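Local coordinates for protein MgGH51 (Meripilus giganteus, PDB 6ZPZ) that probably hydrolyses terminal alpha-L-arabinofuranosyl residues from arabinose-containing polysaccharides, as a retaining glycoside hydrolase of family 51, at residues 398-403 and 427-432; 19-24 and 476-481. All coordinates share one frame; numbering follows the deposited sequence.

Contact 1. Residues 398-403 and 427-432; sequences DVHVYQ and EGEYAA. With LX5 ([(1~{S},2~{S},3~{S},4~{S})-2-(hydroxymethyl)-3,4-bis(oxidanyl)cyclopentyl] hydrogen sulfate), chain G.
The side chain of E429 passes between H400 and Y402 and ends in a covalent bond to the bound cyclopentyl sulfate. Its CB sits over the face of the H400 ring, a CH-pi contact 3.4 Å from CB to the ring centroid and almost on the ring normal. The next atom, CG, stands anti to the backbone N (chi1 -173°) and is thereby carried past the ring to the phenol of Y402, with CG 3.3 Å from OH. The carboxylate and the Y402 ring have planes 19° apart. At the tip the two oxygens part company: OE1 is bonded to C2 of the ligand at 1.7 Å, while OE2 comes 3.2 Å from H400 ND1 at too poor an angle for a hydrogen bond, ND1 being hydrogen-bonded to E351 instead. The ligand's hydroxymethyl oxygen O7 lies 2.7 Å from Y402 OH in a hydrogen bond and donates a longer one to OE1. Beneath this site the two strands run parallel, joined by V401 N to E429 O at 2.9 Å and by Q403 N to A431 O at 3.3 Å. With E429 at the turn in the seventh barrel strand, its ester-like link to a ring carbon, beside a sulfate still attached at C1, is consistent with the nucleophile of a retaining mechanism, trapped by an opened cyclic sulfate.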
ATOM      1  N   ASP A 398      18.533  -0.500  -3.158  1.00 22.86           N
ATOM      2  CA  ASP A 398      17.189  -0.030  -3.545  1.00 22.20           C
ATOM      3  C   ASP A 398      17.415   1.211  -4.391  1.00 20.61           C
ATOM      4  O   ASP A 398      17.923   2.213  -3.874  1.00 22.20           O
ATOM      5  CB  ASP A 398      16.264   0.219  -2.352  1.00 21.95           C
ATOM      6  CG  ASP A 398      14.883   0.677  -2.751  1.00 23.30           C
ATOM      7  OD1 ASP A 398      14.627   0.742  -3.957  1.00 25.01           O
ATOM      8  OD2 ASP A 398      14.097   1.053  -1.850  1.00 23.70           O
ATOM      9  N   VAL A 399      17.034   1.122  -5.648  1.00 19.28           N
ATOM     10  CA  VAL A 399      17.212   2.188  -6.675  1.00 19.82           C
ATOM     11  C   VAL A 399      15.855   2.815  -6.963  1.00 22.10           C
ATOM     12  O   VAL A 399      14.895   2.075  -7.278  1.00 23.68           O
ATOM     13  CB  VAL A 399      17.856   1.643  -7.967  1.00 21.84           C
ATOM     14  CG1 VAL A 399      18.089   2.788  -8.965  1.00 20.56           C
ATOM     15  CG2 VAL A 399      19.147   0.888  -7.675  1.00 20.63           C
ATOM     16  N   HIS A 400      15.791   4.127  -6.806  1.00 23.23           N
ATOM     17  CA  HIS A 400      14.587   4.962  -7.000  1.00 24.93           C
ATOM     18  C   HIS A 400      14.730   5.838  -8.243  1.00 26.22           C
ATOM     19  O   HIS A 400      15.801   6.448  -8.428  1.00 26.24           O
ATOM     20  CB  HIS A 400      14.358   5.816  -5.753  1.00 24.74           C
ATOM     21  CG  HIS A 400      14.012   5.008  -4.550  1.00 23.93           C
ATOM     22  ND1 HIS A 400      13.602   5.595  -3.368  1.00 22.46           N
ATOM     23  CD2 HIS A 400      13.958   3.672  -4.348  1.00 23.48           C
ATOM     24  CE1 HIS A 400      13.334   4.669  -2.486  1.00 24.79           C
ATOM     25  NE2 HIS A 400      13.560   3.467  -3.052  1.00 23.80           N
ATOM     26  N   VAL A 401      13.652   5.963  -9.016  1.00 22.16           N
ATOM     27  CA  VAL A 401      13.626   6.960 -10.098  1.00 22.60           C
ATOM     28  C   VAL A 401      12.188   7.344 -10.390  1.00 23.21           C
ATOM     29  O   VAL A 401      11.348   6.471 -10.666  1.00 22.82           O
ATOM     30  CB  VAL A 401      14.391   6.500 -11.352  1.00 24.72           C
ATOM     31  CG1 VAL A 401      13.841   5.243 -11.993  1.00 23.93           C
ATOM     32  CG2 VAL A 401      14.466   7.627 -12.372  1.00 29.04           C
ATOM     33  N   TYR A 402      11.957   8.633 -10.277  1.00 21.02           N
ATOM     34  CA  TYR A 402      10.782   9.343 -10.824  1.00 22.85           C
ATOM     35  C   TYR A 402      11.254  10.127 -12.044  1.00 24.93           C
ATOM     36  O   TYR A 402      12.259  10.864 -11.946  1.00 23.95           O
ATOM     37  CB  TYR A 402      10.166  10.203  -9.732  1.00 24.59           C
ATOM     38  CG  TYR A 402       9.406   9.417  -8.696  1.00 25.52           C
ATOM     39  CD1 TYR A 402       8.616   8.336  -9.052  1.00 25.23           C
ATOM     40  CD2 TYR A 402       9.458   9.771  -7.361  1.00 26.40           C
ATOM     41  CE1 TYR A 402       7.897   7.650  -8.104  1.00 24.66           C
ATOM     42  CE2 TYR A 402       8.740   9.087  -6.397  1.00 27.42           C
ATOM     43  CZ  TYR A 402       7.974   8.001  -6.775  1.00 24.20           C
ATOM     44  OH  TYR A 402       7.212   7.339  -5.867  1.00 25.44           O
ATOM     45  N   GLN A 403      10.586   9.933 -13.178  1.00 24.77           N
ATOM     46  CA  GLN A 403      11.077  10.556 -14.438  1.00 24.24           C
ATOM     47  C   GLN A 403       9.911  10.661 -15.424  1.00 23.03           C
ATOM     48  O   GLN A 403       8.737  10.371 -15.036  1.00 23.71           O
ATOM     49  CB  GLN A 403      12.303   9.768 -14.959  1.00 23.84           C
ATOM     50  CG  GLN A 403      13.655  10.476 -14.808  1.00 24.00           C
ATOM     51  CD  GLN A 403      13.748  11.782 -15.580  1.00 24.33           C
ATOM     52  OE1 GLN A 403      12.953  12.059 -16.465  1.00 24.80           O
ATOM     53  NE2 GLN A 403      14.711  12.619 -15.224  1.00 26.27           N
ATOM     54  N   GLU A 427      14.439  -2.207  -7.716  1.00 19.19           N
ATOM     55  CA  GLU A 427      13.900  -0.937  -8.226  1.00 21.35           C
ATOM     56  C   GLU A 427      12.666  -0.623  -7.385  1.00 22.42           C
ATOM     57  O   GLU A 427      11.568  -0.885  -7.848  1.00 20.10           O
ATOM     58  CB  GLU A 427      13.603  -1.015  -9.713  1.00 22.33           C
ATOM     59  CG  GLU A 427      13.434   0.365 -10.319  1.00 22.85           C
ATOM     60  CD  GLU A 427      14.697   1.027 -10.815  1.00 21.57           C
ATOM     61  OE1 GLU A 427      15.729   0.358 -10.859  1.00 23.70           O
ATOM     62  OE2 GLU A 427      14.643   2.226 -11.092  1.00 24.37           O
ATOM     63  N   GLY A 428      12.873  -0.049  -6.198  1.00 22.95           N
ATOM     64  CA  GLY A 428      11.899  -0.120  -5.102  1.00 23.91           C
ATOM     65  C   GLY A 428      10.896   1.010  -5.170  1.00 23.44           C
ATOM     66  O   GLY A 428       9.869   0.939  -4.457  1.00 23.39           O
ATOM     67  N   GLU A 429      11.179   2.009  -5.997  1.00 19.96           N
ATOM     68  CA  GLU A 429      10.288   3.171  -6.161  1.00 23.41           C
ATOM     69  C   GLU A 429      10.512   3.750  -7.545  1.00 25.73           C
ATOM     70  O   GLU A 429      11.603   4.345  -7.793  1.00 24.34           O
ATOM     71  CB  GLU A 429      10.625   4.187  -5.082  1.00 22.67           C
ATOM     72  CG  GLU A 429       9.669   5.313  -5.058  1.00 22.98           C
ATOM     73  CD  GLU A 429      10.210   6.433  -4.229  1.00 26.63           C
ATOM     74  OE1 GLU A 429       9.662   6.639  -3.130  1.00 26.25           O
ATOM     75  OE2 GLU A 429      11.168   7.114  -4.696  1.00 27.57           O
ATOM     76  N   TYR A 430       9.568   3.535  -8.454  1.00 22.44           N
ATOM     77  CA  TYR A 430       9.688   4.102  -9.813  1.00 22.05           C
ATOM     78  C   TYR A 430       8.303   4.411 -10.337  1.00 21.61           C
ATOM     79  O   TYR A 430       7.329   3.778  -9.922  1.00 20.90           O
ATOM     80  CB  TYR A 430      10.521   3.185 -10.715  1.00 21.71           C
ATOM     81  CG  TYR A 430       9.853   1.935 -11.205  1.00 20.30           C
ATOM     82  CD1 TYR A 430       9.817   0.796 -10.425  1.00 19.89           C
ATOM     83  CD2 TYR A 430       9.236   1.872 -12.441  1.00 22.56           C
ATOM     84  CE1 TYR A 430       9.260  -0.382 -10.876  1.00 18.75           C
ATOM     85  CE2 TYR A 430       8.642   0.714 -12.906  1.00 21.73           C
ATOM     86  CZ  TYR A 430       8.648  -0.428 -12.122  1.00 22.12           C
ATOM     87  OH  TYR A 430       8.068  -1.578 -12.563  1.00 21.92           O
ATOM     88  N   ALA A 431       8.250   5.404 -11.207  1.00 21.68           N
ATOM     89  CA  ALA A 431       7.064   5.764 -11.986  1.00 20.51           C
ATOM     90  C   ALA A 431       7.451   6.873 -12.961  1.00 19.41           C
ATOM     91  O   ALA A 431       8.253   7.689 -12.613  1.00 18.59           O
ATOM     92  CB  ALA A 431       5.927   6.225 -11.105  1.00 20.99           C
ATOM     93  N   ALA A 432       6.890   6.838 -14.149  1.00 18.46           N
ATOM     94  CA  ALA A 432       6.766   8.023 -15.017  1.00 21.30           C
ATOM     95  C   ALA A 432       5.683   8.944 -14.431  1.00 21.48           C
ATOM     96  O   ALA A 432       4.490   8.628 -14.530  1.00 24.42           O
ATOM     97  CB  ALA A 432       6.500   7.594 -16.432  1.00 20.34           C
TER
HETATM   98  C1  LX5 G 711       9.076   8.865  -2.545  1.00 25.77           C
HETATM   99  C2  LX5 G 711      10.176   7.894  -2.189  1.00 24.49           C
HETATM  100  C6  LX5 G 711       6.527   8.307  -2.417  1.00 24.60           C
HETATM  101  C5  LX5 G 711       7.858   8.515  -1.683  1.00 24.60           C
HETATM  102  C3  LX5 G 711       9.879   7.329  -0.831  1.00 24.74           C
HETATM  103  C4  LX5 G 711       8.353   7.368  -0.821  1.00 25.61           C
HETATM  104  O7  LX5 G 711       6.550   7.154  -3.267  1.00 24.71           O
HETATM  105  O8  LX5 G 711       7.836   7.725   0.463  1.00 24.34           O
HETATM  106  O9  LX5 G 711      10.495   6.048  -0.618  1.00 26.62           O
HETATM  107  O10 LX5 G 711       9.735  10.033  -2.068  1.00 35.25           O
HETATM  108  S11 LX5 G 711       9.614  11.329  -2.794  1.00 39.86           S
HETATM  109  O12 LX5 G 711       8.171  11.414  -2.585  1.00 37.70           O
HETATM  110  O13 LX5 G 711      10.382  12.417  -2.192  1.00 45.59           O
HETATM  111  O14 LX5 G 711      10.138  11.039  -4.161  1.00 39.41           O

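Contact 2. Residues 19-24 and 476-481; sequences GLMFED and AASYAP. With LX5 ([(1~{S},2~{S},3~{S},4~{S})-2-(hydroxymethyl)-3,4-bis(oxidanyl)cyclopentyl] hydrogen sulfate), chain G.
M21 sets out toward A480 with CG anti to the backbone N (chi1 -179°), and bends at chi2 (-84°) and again at chi3 bring its CE to 3.5 Å from A480 CB. S478 meets the root of the same side chain. Its OG sits between its own backbone N and carbonyl carbon, 3.4 Å from M21 CB, and hydrogen-bonds to G428 O on the next strand, which satisfies the buried hydroxyl. One direct backbone bond spans the segments, G19 N to A477 O, 3.1 Å long and nearly straight at 163°, the donor tilted out of the carbonyl plane. Farther along, water takes over. One molecule donates to G19 O at 2.7 Å and accepts from Y479 N at 2.9 Å; a second accepts from M21 N and donates to Y479 O at 2.6 Å. Past the strand ends both segments reach the ligand. The E23 chain, extended beyond CG, carries its carboxylate to the ligand, where OE2 accepts a hydrogen bond from hydroxyl O8 at 2.6 Å, while OE1 is fixed by W261 NE1 and N232 N. From the other segment P481, which follows a cis peptide bond, places CG 3.6 Å from ligand O7. Were E23 replaced by an alanine, O8 would probably lose its acceptor and the N-H groups of W261 and N232 their shared mate. Joining the first strand to the eighth, this seam closes the (beta/alpha)8 barrel of clan GH-A, and the loops beyond its C-terminal ends help to line the sugar site, as is characteristic of that fold.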
ATOM      1  N   GLY A  19       6.602  -6.726  -7.687  1.00 20.91           N
ATOM      2  CA  GLY A  19       5.831  -6.654  -6.447  1.00 20.82           C
ATOM      3  C   GLY A  19       5.452  -5.231  -6.129  1.00 20.96           C
ATOM      4  O   GLY A  19       5.483  -4.396  -7.040  1.00 21.05           O
ATOM      5  N   LEU A  20       5.089  -5.013  -4.870  1.00 20.19           N
ATOM      6  CA  LEU A  20       4.366  -3.789  -4.462  1.00 19.25           C
ATOM      7  C   LEU A  20       5.229  -3.043  -3.470  1.00 19.94           C
ATOM      8  O   LEU A  20       5.979  -3.679  -2.734  1.00 19.23           O
ATOM      9  CB  LEU A  20       3.052  -4.150  -3.788  1.00 22.04           C
ATOM     10  CG  LEU A  20       2.088  -4.985  -4.611  1.00 22.48           C
ATOM     11  CD1 LEU A  20       0.781  -5.114  -3.857  1.00 24.19           C
ATOM     12  CD2 LEU A  20       1.911  -4.379  -5.989  1.00 23.35           C
ATOM     13  N   MET A  21       5.078  -1.739  -3.467  1.00 19.76           N
ATOM     14  CA  MET A  21       5.759  -0.865  -2.509  1.00 20.92           C
ATOM     15  C   MET A  21       4.630  -0.128  -1.824  1.00 20.25           C
ATOM     16  O   MET A  21       3.826   0.489  -2.499  1.00 18.76           O
ATOM     17  CB  MET A  21       6.697   0.123  -3.211  1.00 22.78           C
ATOM     18  CG  MET A  21       7.428   1.012  -2.238  1.00 28.51           C
ATOM     19  SD  MET A  21       6.388   2.410  -1.784  1.00 28.18           S
ATOM     20  CE  MET A  21       7.614   3.713  -1.990  1.00 34.96           C
ATOM     21  N   PHE A  22       4.576  -0.227  -0.508  1.00 21.67           N
ATOM     22  CA  PHE A  22       3.452   0.321   0.260  1.00 20.70           C
ATOM     23  C   PHE A  22       3.989   1.161   1.404  1.00 20.78           C
ATOM     24  O   PHE A  22       4.818   0.737   2.191  1.00 20.42           O
ATOM     25  CB  PHE A  22       2.576  -0.796   0.796  1.00 20.48           C
ATOM     26  CG  PHE A  22       1.375  -0.250   1.523  1.00 22.70           C
ATOM     27  CD1 PHE A  22       1.444   0.038   2.869  1.00 23.98           C
ATOM     28  CD2 PHE A  22       0.190   0.015   0.855  1.00 23.17           C
ATOM     29  CE1 PHE A  22       0.330   0.531   3.535  1.00 22.81           C
ATOM     30  CE2 PHE A  22      -0.916   0.540   1.525  1.00 22.12           C
ATOM     31  CZ  PHE A  22      -0.834   0.797   2.857  1.00 22.37           C
ATOM     32  N   GLU A  23       3.388   2.314   1.542  1.00 19.93           N
ATOM     33  CA  GLU A  23       3.362   3.008   2.838  1.00 19.49           C
ATOM     34  C   GLU A  23       1.991   3.651   2.937  1.00 20.03           C
ATOM     35  O   GLU A  23       1.307   3.699   1.904  1.00 20.87           O
ATOM     36  CB  GLU A  23       4.452   4.068   2.852  1.00 20.03           C
ATOM     37  CG  GLU A  23       4.135   5.193   1.889  1.00 21.32           C
ATOM     38  CD  GLU A  23       5.269   6.168   1.707  1.00 21.94           C
ATOM     39  OE1 GLU A  23       5.684   6.811   2.695  1.00 19.91           O
ATOM     40  OE2 GLU A  23       5.709   6.282   0.585  1.00 24.09           O
ATOM     41  N   ASP A  24       1.640   4.177   4.115  1.00 20.57           N
ATOM     42  CA  ASP A  24       0.423   5.009   4.292  1.00 20.63           C
ATOM     43  C   ASP A  24       0.688   6.386   3.692  1.00 21.63           C
ATOM     44  O   ASP A  24       1.326   7.208   4.349  1.00 20.97           O
ATOM     45  CB  ASP A  24      -0.015   5.103   5.754  1.00 23.05           C
ATOM     46  CG  ASP A  24      -1.528   5.245   5.839  1.00 21.88           C
ATOM     47  OD1 ASP A  24      -2.096   5.790   4.882  1.00 20.70           O
ATOM     48  OD2 ASP A  24      -2.112   4.720   6.813  1.00 24.77           O
ATOM     49  N   ALA A 476      13.897  -7.436  -7.908  1.00 18.52           N
ATOM     50  CA  ALA A 476      12.646  -6.887  -7.362  1.00 19.73           C
ATOM     51  C   ALA A 476      12.394  -5.506  -7.952  1.00 19.12           C
ATOM     52  O   ALA A 476      13.334  -4.740  -8.149  1.00 19.48           O
ATOM     53  CB  ALA A 476      12.721  -6.864  -5.854  1.00 20.58           C
ATOM     54  N   ALA A 477      11.145  -5.221  -8.274  1.00 19.51           N
ATOM     55  CA  ALA A 477      10.781  -3.912  -8.838  1.00 19.90           C
ATOM     56  C   ALA A 477       9.345  -3.589  -8.453  1.00 21.40           C
ATOM     57  O   ALA A 477       8.456  -4.441  -8.622  1.00 21.65           O
ATOM     58  CB  ALA A 477      10.978  -3.945 -10.317  1.00 19.88           C
ATOM     59  N   SER A 478       9.137  -2.382  -7.959  1.00 19.01           N
ATOM     60  CA  SER A 478       7.803  -1.907  -7.547  1.00 18.08           C
ATOM     61  C   SER A 478       7.588  -0.445  -7.966  1.00 19.86           C
ATOM     62  O   SER A 478       8.414   0.472  -7.652  1.00 18.18           O
ATOM     63  CB  SER A 478       7.605  -2.089  -6.056  1.00 21.32           C
ATOM     64  OG  SER A 478       8.722  -1.572  -5.362  1.00 20.98           O
ATOM     65  N   TYR A 479       6.453  -0.233  -8.634  1.00 20.11           N
ATOM     66  CA  TYR A 479       5.889   1.098  -8.891  1.00 19.24           C
ATOM     67  C   TYR A 479       5.594   1.752  -7.555  1.00 17.70           C
ATOM     68  O   TYR A 479       5.183   1.053  -6.611  1.00 19.98           O
ATOM     69  CB  TYR A 479       4.609   0.985  -9.691  1.00 18.21           C
ATOM     70  CG  TYR A 479       4.068   2.278 -10.216  1.00 19.54           C
ATOM     71  CD1 TYR A 479       3.303   3.103  -9.401  1.00 17.52           C
ATOM     72  CD2 TYR A 479       4.176   2.611 -11.568  1.00 20.01           C
ATOM     73  CE1 TYR A 479       2.724   4.252  -9.901  1.00 19.93           C
ATOM     74  CE2 TYR A 479       3.589   3.764 -12.082  1.00 17.82           C
ATOM     75  CZ  TYR A 479       2.884   4.605 -11.239  1.00 19.60           C
ATOM     76  OH  TYR A 479       2.307   5.746 -11.707  1.00 17.40           O
ATOM     77  N   ALA A 480       5.680   3.071  -7.503  1.00 20.09           N
ATOM     78  CA  ALA A 480       5.293   3.796  -6.287  1.00 18.88           C
ATOM     79  C   ALA A 480       4.802   5.190  -6.648  1.00 19.63           C
ATOM     80  O   ALA A 480       5.312   5.831  -7.545  1.00 23.81           O
ATOM     81  CB  ALA A 480       6.447   3.838  -5.321  1.00 20.76           C
ATOM     82  N   PRO A 481       3.836   5.747  -5.911  1.00 19.29           N
ATOM     83  CA  PRO A 481       3.128   5.012  -4.879  1.00 20.41           C
ATOM     84  C   PRO A 481       2.101   4.015  -5.441  1.00 21.04           C
ATOM     85  O   PRO A 481       1.646   4.200  -6.528  1.00 19.07           O
ATOM     86  CB  PRO A 481       2.400   6.104  -4.096  1.00 20.33           C
ATOM     87  CG  PRO A 481       3.149   7.371  -4.442  1.00 19.77           C
ATOM     88  CD  PRO A 481       3.561   7.186  -5.885  1.00 19.93           C
TER
HETATM   89  C1  LX5 G 711       9.076   8.865  -2.545  1.00 25.77           C
HETATM   90  C2  LX5 G 711      10.176   7.894  -2.189  1.00 24.49           C
HETATM   91  C6  LX5 G 711       6.527   8.307  -2.417  1.00 24.60           C
HETATM   92  C5  LX5 G 711       7.858   8.515  -1.683  1.00 24.60           C
HETATM   93  C3  LX5 G 711       9.879   7.329  -0.831  1.00 24.74           C
HETATM   94  C4  LX5 G 711       8.353   7.368  -0.821  1.00 25.61           C
HETATM   95  O7  LX5 G 711       6.550   7.154  -3.267  1.00 24.71           O
HETATM   96  O8  LX5 G 711       7.836   7.725   0.463  1.00 24.34           O
HETATM   97  O9  LX5 G 711      10.495   6.048  -0.618  1.00 26.62           O
HETATM   98  O10 LX5 G 711       9.735  10.033  -2.068  1.00 35.25           O
HETATM   99  S11 LX5 G 711       9.614  11.329  -2.794  1.00 39.86           S
HETATM  100  O12 LX5 G 711       8.171  11.414  -2.585  1.00 37.70           O
HETATM  101  O13 LX5 G 711      10.382  12.417  -2.192  1.00 45.59           O
HETATM  102  O14 LX5 G 711      10.138  11.039  -4.161  1.00 39.41           O
HETATM  103  O   HOH W   1       4.523  -2.458  -8.688  1.00 18.89           O
HETATM  104  O   HOH W   2       3.790  -1.080  -6.195  1.00 19.62           O

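Overall arrangement
Along the chain, residues 19-24 come first, then 398-403 and 427-432, and finally 476-481, so contact 1 is nested inside the long loop closed by contact 2. Their centres lie about 9 Å apart in one eight-stranded parallel barrel sheet. Contact 1 joins the sixth and seventh strands within a beta-alpha-beta unit that includes helix 405-410; contact 2 brings the eighth strand back to the first. Strands 424-432 and 474-479 link the two, probably through backbone hydrogen bonds of E427 with A476 and S478. Both contacts touch the bound inhibitor, so segments far apart in sequence contribute to one active-site pocket at the barrel's C-terminal mouth.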